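Local atomic coordinates of ginlfy protein (Ginkgo biloba, PDB entry 4UDE), a protein that probably acts as a DNA-binding transcription factor of the FLO/LFY family, the piece described here being its SAM oligomerization domain. Residues 13-18 against 70-75; 22-27 against 57-62. One frame throughout, in Å; residues are numbered along the deposited sequence.

Contact 1: residues 13-18 against 70-75; sequences ELFRHY and KSAVRA
A72 O accepts a hydrogen bond of 2.8 Å from a water that also donates, weakly, to L14 O, and this water forms a polar link between residues 13-18 and 70-75. The rest of the contact illustrates an aromatic ring lying over the backbone of a helix at an alanine. The Y18 ring takes A72 CA over its centre, 3.6 Å from the centroid and 8° off the ring normal, a textbook CH-pi contact. CG of Y18 stands beside the backbone N, anti to the carbonyl carbon (chi1 -67°). The outer end of the ring reaches the next turn of helix 63-83, where Y18 OH lies 3.2 Å from A75 CB, while S71 CB approaches Y18 CD1. A72 CB meets two rings, Y18 CG 3.5 Å away and F15 CD1 3.4 Å away, the F15 ring meeting the methyl obliquely. A type II beta turn from F15 to Y18, closed by the bond from Y18 N to F15 O, brings both aromatics to the same alanine. Beyond this pair of segments, F15 packs on L25 and M28 of helix 22-30 and, with L14, on L38 of helix 35-39; the end of helix 2-15 thus sits among helices 22-30, 35-39 and 63-83, and V73 carries the contact on to L46 of helix 43-55.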
loop_
_atom_site.group_PDB
_atom_site.type_symbol
_atom_site.label_atom_id
_atom_site.label_comp_id
_atom_site.label_asym_id
_atom_site.label_seq_id
_atom_site.Cartn_x
_atom_site.Cartn_y
_atom_site.Cartn_z
ATOM N N GLU A 13 -0.453 6.287 -7.128
ATOM C CA GLU A 13 -1.856 6.621 -7.355
ATOM C C GLU A 13 -2.761 6.131 -6.239
ATOM O O GLU A 13 -3.660 6.864 -5.839
ATOM C CB GLU A 13 -2.341 6.089 -8.714
ATOM C CG GLU A 13 -1.814 6.897 -9.887
ATOM C CD GLU A 13 -2.115 8.382 -9.818
ATOM O OE1 GLU A 13 -3.313 8.752 -9.764
ATOM O OE2 GLU A 13 -1.144 9.173 -9.788
ATOM N N LEU A 14 -2.552 4.894 -5.754
ATOM C CA LEU A 14 -3.359 4.349 -4.661
ATOM C C LEU A 14 -3.168 5.126 -3.336
ATOM O O LEU A 14 -4.136 5.435 -2.634
ATOM C CB LEU A 14 -3.037 2.852 -4.432
ATOM C CG LEU A 14 -3.731 2.145 -3.226
ATOM C CD1 LEU A 14 -5.236 2.043 -3.417
ATOM C CD2 LEU A 14 -3.148 0.785 -2.990
ATOM N N PHE A 15 -1.911 5.400 -3.001
ATOM C CA PHE A 15 -1.521 6.000 -1.734
ATOM C C PHE A 15 -1.462 7.532 -1.684
ATOM O O PHE A 15 -1.204 8.085 -0.609
ATOM C CB PHE A 15 -0.235 5.334 -1.241
ATOM C CG PHE A 15 -0.426 3.875 -0.877
ATOM C CD1 PHE A 15 -1.316 3.501 0.122
ATOM C CD2 PHE A 15 0.332 2.886 -1.488
ATOM C CE1 PHE A 15 -1.498 2.154 0.454
ATOM C CE2 PHE A 15 0.170 1.540 -1.142
ATOM C CZ PHE A 15 -0.737 1.182 -0.170
ATOM N N ARG A 16 -1.729 8.209 -2.829
ATOM C CA ARG A 16 -1.719 9.674 -2.931
ATOM C C ARG A 16 -2.792 10.260 -1.999
ATOM O O ARG A 16 -3.940 9.826 -2.044
ATOM C CB ARG A 16 -1.948 10.128 -4.395
ATOM C CG ARG A 16 -1.411 11.539 -4.687
ATOM C CD ARG A 16 -1.696 12.008 -6.118
ATOM N NE ARG A 16 -1.068 11.146 -7.128
ATOM C CZ ARG A 16 0.214 11.202 -7.486
ATOM N NH1 ARG A 16 1.028 12.092 -6.933
ATOM N NH2 ARG A 16 0.693 10.362 -8.392
ATOM N N HIS A 17 -2.419 11.226 -1.161
ATOM C CA HIS A 17 -3.316 11.881 -0.168
ATOM C C HIS A 17 -3.453 11.034 1.107
ATOM O O HIS A 17 -4.240 11.382 1.983
ATOM C CB HIS A 17 -4.726 12.263 -0.714
ATOM C CG HIS A 17 -4.753 12.903 -2.072
ATOM N ND1 HIS A 17 -4.079 14.097 -2.333
ATOM C CD2 HIS A 17 -5.399 12.508 -3.197
ATOM C CE1 HIS A 17 -4.320 14.369 -3.607
ATOM N NE2 HIS A 17 -5.111 13.441 -4.169
ATOM N N TYR A 18 -2.658 9.949 1.223
ATOM C CA TYR A 18 -2.663 9.079 2.388
ATOM C C TYR A 18 -1.372 9.094 3.189
ATOM O O TYR A 18 -1.245 8.343 4.139
ATOM C CB TYR A 18 -3.154 7.673 2.026
ATOM C CG TYR A 18 -4.620 7.673 1.637
ATOM C CD1 TYR A 18 -5.617 7.535 2.599
ATOM C CD2 TYR A 18 -5.010 7.819 0.305
ATOM C CE1 TYR A 18 -6.967 7.544 2.250
ATOM C CE2 TYR A 18 -6.359 7.830 -0.058
ATOM C CZ TYR A 18 -7.334 7.695 0.921
ATOM O OH TYR A 18 -8.665 7.701 0.587
ATOM N N LYS A 70 -3.576 1.670 5.503
ATOM C CA LYS A 70 -4.867 1.017 5.785
ATOM C C LYS A 70 -6.052 1.827 5.262
ATOM O O LYS A 70 -6.972 1.245 4.702
ATOM C CB LYS A 70 -5.039 0.773 7.291
ATOM C CG LYS A 70 -3.954 -0.086 7.946
ATOM C CD LYS A 70 -4.239 -1.598 7.865
ATOM C CE LYS A 70 -5.467 -2.054 8.634
ATOM N NZ LYS A 70 -5.428 -1.667 10.078
ATOM N N SER A 71 -6.042 3.153 5.457
ATOM C CA SER A 71 -7.117 4.049 5.003
ATOM C C SER A 71 -7.221 4.077 3.484
ATOM O O SER A 71 -8.338 4.093 2.954
ATOM C CB SER A 71 -6.892 5.463 5.534
ATOM O OG SER A 71 -7.287 5.550 6.894
ATOM N N ALA A 72 -6.054 4.069 2.784
ATOM C CA ALA A 72 -6.004 4.084 1.323
ATOM C C ALA A 72 -6.616 2.802 0.762
ATOM O O ALA A 72 -7.411 2.885 -0.167
ATOM C CB ALA A 72 -4.565 4.248 0.838
ATOM N N VAL A 73 -6.324 1.635 1.384
ATOM C CA VAL A 73 -6.889 0.336 0.962
ATOM C C VAL A 73 -8.406 0.278 1.282
ATOM O O VAL A 73 -9.185 -0.109 0.415
ATOM C CB VAL A 73 -6.080 -0.874 1.510
ATOM C CG1 VAL A 73 -6.733 -2.213 1.129
ATOM C CG2 VAL A 73 -4.641 -0.832 1.004
ATOM N N ARG A 74 -8.829 0.742 2.486
ATOM C CA ARG A 74 -10.265 0.790 2.847
ATOM C C ARG A 74 -11.060 1.601 1.855
ATOM O O ARG A 74 -12.144 1.179 1.462
ATOM C CB ARG A 74 -10.487 1.416 4.226
ATOM C CG ARG A 74 -10.148 0.511 5.359
ATOM C CD ARG A 74 -10.217 1.285 6.651
ATOM N NE ARG A 74 -9.773 0.450 7.756
ATOM C CZ ARG A 74 -9.490 0.912 8.965
ATOM N NH1 ARG A 74 -9.579 2.212 9.228
ATOM N NH2 ARG A 74 -9.105 0.082 9.920
ATOM N N ALA A 75 -10.548 2.796 1.496
ATOM C CA ALA A 75 -11.213 3.712 0.561
ATOM C C ALA A 75 -11.321 3.089 -0.797
ATOM O O ALA A 75 -12.370 3.218 -1.436
ATOM C CB ALA A 75 -10.446 5.024 0.467
HETATM O O HOH W 1 -7.380 4.990 -2.000
#

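Contact 2: residues 22-27 against 57-62; sequences YMTLTK and YRVDLL
K27 and Y57 turn their side chains across each other at about a right angle, and T24 and L61 do the same, in a surface contact of the five-helix SAM domain where helix 22-30 meets the loop leading into helix 63-83. It exemplifies a lysine whose hydrocarbon chain packs while its ammonium group pairs with a charge. K27 CG lies anti to the backbone N (chi1 -170°), and the chain then bends at its next two torsions. K27 CG presses on V59 CG1 at 3.5 Å, tight for two carbons, and K27 CD passes Y57 CD1 at 4.1 Å, oblique to the ring. The ammonium group beyond is engaged in a salt bridge with E30. An alanine in place of K27 would probably open a gap beside V59 CG1 and the Y57 ring and leave E30 without its cation. One turn earlier on the helix, L61 CD2 fits against the side chain of T24, 3.6 Å from T24 CG2 and 3.5 Å from T24 OG1. L61 also packs on I50 and V54 of helix 43-55, and V59 on L53, so the loop touches both helix 22-30 and helix 43-55. T24 OG1 has a hydrogen bond to E65, whose other carboxylate oxygen takes L62 N. T24 OG1 also accepts from a water 2.7 Å away, which gives its second hydrogen to D60 O at 2.8 Å.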
loop_
_atom_site.group_PDB
_atom_site.type_symbol
_atom_site.label_atom_id
_atom_site.label_comp_id
_atom_site.label_asym_id
_atom_site.label_seq_id
_atom_site.Cartn_x
_atom_site.Cartn_y
_atom_site.Cartn_z
ATOM N N TYR A 22 7.772 8.154 -0.299
ATOM C CA TYR A 22 8.441 7.621 -1.470
ATOM C C TYR A 22 9.204 6.322 -1.226
ATOM O O TYR A 22 9.029 5.372 -1.983
ATOM C CB TYR A 22 9.347 8.691 -2.117
ATOM C CG TYR A 22 9.945 8.228 -3.427
ATOM C CD1 TYR A 22 9.146 8.038 -4.551
ATOM C CD2 TYR A 22 11.300 7.927 -3.532
ATOM C CE1 TYR A 22 9.685 7.586 -5.756
ATOM C CE2 TYR A 22 11.852 7.485 -4.736
ATOM C CZ TYR A 22 11.039 7.315 -5.846
ATOM O OH TYR A 22 11.558 6.879 -7.048
ATOM N N MET A 23 10.035 6.286 -0.179
ATOM C CA MET A 23 10.832 5.126 0.210
ATOM C C MET A 23 9.993 3.951 0.732
ATOM O O MET A 23 10.450 2.814 0.668
ATOM C CB MET A 23 11.893 5.529 1.235
ATOM C CG MET A 23 13.126 6.129 0.601
ATOM S SD MET A 23 14.429 6.333 1.843
ATOM C CE MET A 23 15.390 4.782 1.548
ATOM N N THR A 24 8.787 4.224 1.290
ATOM C CA THR A 24 7.872 3.161 1.715
ATOM C C THR A 24 7.311 2.529 0.420
ATOM O O THR A 24 7.334 1.312 0.297
ATOM C CB THR A 24 6.775 3.714 2.630
ATOM O OG1 THR A 24 7.376 4.338 3.784
ATOM C CG2 THR A 24 5.782 2.643 3.050
ATOM N N LEU A 25 6.902 3.358 -0.561
ATOM C CA LEU A 25 6.370 2.910 -1.862
ATOM C C LEU A 25 7.384 2.074 -2.615
ATOM O O LEU A 25 7.045 1.003 -3.128
ATOM C CB LEU A 25 5.891 4.098 -2.736
ATOM C CG LEU A 25 4.735 4.914 -2.157
ATOM C CD1 LEU A 25 4.467 6.168 -2.976
ATOM C CD2 LEU A 25 3.477 4.068 -2.027
ATOM N N THR A 26 8.632 2.568 -2.657
ATOM C CA THR A 26 9.795 1.935 -3.282
ATOM C C THR A 26 10.000 0.538 -2.684
ATOM O O THR A 26 10.192 -0.413 -3.434
ATOM C CB THR A 26 11.019 2.875 -3.131
ATOM O OG1 THR A 26 10.974 3.836 -4.183
ATOM C CG2 THR A 26 12.327 2.154 -3.196
ATOM N N LYS A 27 9.953 0.420 -1.353
ATOM C CA LYS A 27 10.128 -0.866 -0.717
ATOM C C LYS A 27 8.974 -1.834 -1.034
ATOM O O LYS A 27 9.233 -3.000 -1.301
ATOM C CB LYS A 27 10.357 -0.715 0.800
ATOM C CG LYS A 27 10.795 -2.019 1.488
ATOM C CD LYS A 27 12.038 -2.702 0.912
ATOM C CE LYS A 27 13.317 -1.948 1.182
ATOM N NZ LYS A 27 14.485 -2.624 0.557
ATOM N N TYR A 57 12.166 -5.424 6.855
ATOM C CA TYR A 57 12.612 -4.547 5.785
ATOM C C TYR A 57 13.203 -3.232 6.262
ATOM O O TYR A 57 13.831 -2.495 5.490
ATOM C CB TYR A 57 11.529 -4.440 4.697
ATOM C CG TYR A 57 11.318 -5.780 4.019
ATOM C CD1 TYR A 57 12.152 -6.198 2.986
ATOM C CD2 TYR A 57 10.375 -6.689 4.500
ATOM C CE1 TYR A 57 12.004 -7.456 2.394
ATOM C CE2 TYR A 57 10.238 -7.966 3.934
ATOM C CZ TYR A 57 11.052 -8.340 2.877
ATOM O OH TYR A 57 10.925 -9.584 2.289
ATOM N N ARG A 58 13.072 -2.994 7.572
ATOM C CA ARG A 58 13.623 -1.841 8.288
ATOM C C ARG A 58 13.220 -0.501 7.682
ATOM O O ARG A 58 13.996 0.456 7.714
ATOM C CB ARG A 58 15.155 -1.976 8.518
ATOM C CG ARG A 58 15.581 -3.352 9.046
ATOM C CD ARG A 58 16.826 -3.293 9.903
ATOM N NE ARG A 58 16.451 -3.510 11.294
ATOM C CZ ARG A 58 16.883 -2.800 12.333
ATOM N NH1 ARG A 58 17.775 -1.831 12.162
ATOM N NH2 ARG A 58 16.457 -3.080 13.554
ATOM N N VAL A 59 11.975 -0.419 7.178
ATOM C CA VAL A 59 11.489 0.843 6.640
ATOM C C VAL A 59 11.049 1.742 7.802
ATOM O O VAL A 59 10.493 1.260 8.787
ATOM C CB VAL A 59 10.468 0.752 5.445
ATOM C CG1 VAL A 59 10.647 -0.522 4.638
ATOM C CG2 VAL A 59 9.031 0.889 5.892
ATOM N N ASP A 60 11.384 3.019 7.730
ATOM C CA ASP A 60 10.956 3.944 8.771
ATOM C C ASP A 60 9.541 4.428 8.420
ATOM O O ASP A 60 9.343 5.077 7.379
ATOM C CB ASP A 60 11.929 5.127 8.893
ATOM C CG ASP A 60 11.554 6.120 9.979
ATOM O OD1 ASP A 60 11.243 5.675 11.119
ATOM O OD2 ASP A 60 11.582 7.336 9.698
ATOM N N LEU A 61 8.562 4.041 9.232
ATOM C CA LEU A 61 7.170 4.451 9.019
ATOM C C LEU A 61 6.736 5.438 10.088
ATOM O O LEU A 61 6.829 5.126 11.275
ATOM C CB LEU A 61 6.202 3.255 9.052
ATOM C CG LEU A 61 6.335 2.206 7.963
ATOM C CD1 LEU A 61 5.398 1.043 8.232
ATOM C CD2 LEU A 61 6.057 2.792 6.611
ATOM N N LEU A 62 6.205 6.603 9.667
ATOM C CA LEU A 62 5.607 7.587 10.580
ATOM C C LEU A 62 4.303 6.955 11.062
ATOM O O LEU A 62 3.831 5.996 10.439
ATOM C CB LEU A 62 5.331 8.927 9.856
ATOM C CG LEU A 62 6.527 9.608 9.167
ATOM C CD1 LEU A 62 6.088 10.814 8.368
ATOM C CD2 LEU A 62 7.607 10.025 10.164
HETATM O O HOH W 2 9.800 5.306 4.631
#

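The two contacts lie about 15 Å apart, centre to centre, within one SAM domain. Along the chain the order is 13-18, 22-27, 57-62 and 70-75, so the pairing of contact 2 falls wholly between the two halves of contact 1. Contact 1 brings the end of helix 2-15 against helix 63-83; contact 2 sets helix 22-30, the next along the chain, against the loop before that same last helix. They meet directly where F15 CD2 packs on L25 CD2 at 3.4 Å. Early and late parts of the sequence are therefore joined twice, once nearer the core and once at the surface, by two of the contacts that hold this SAM domain together as a helical bundle.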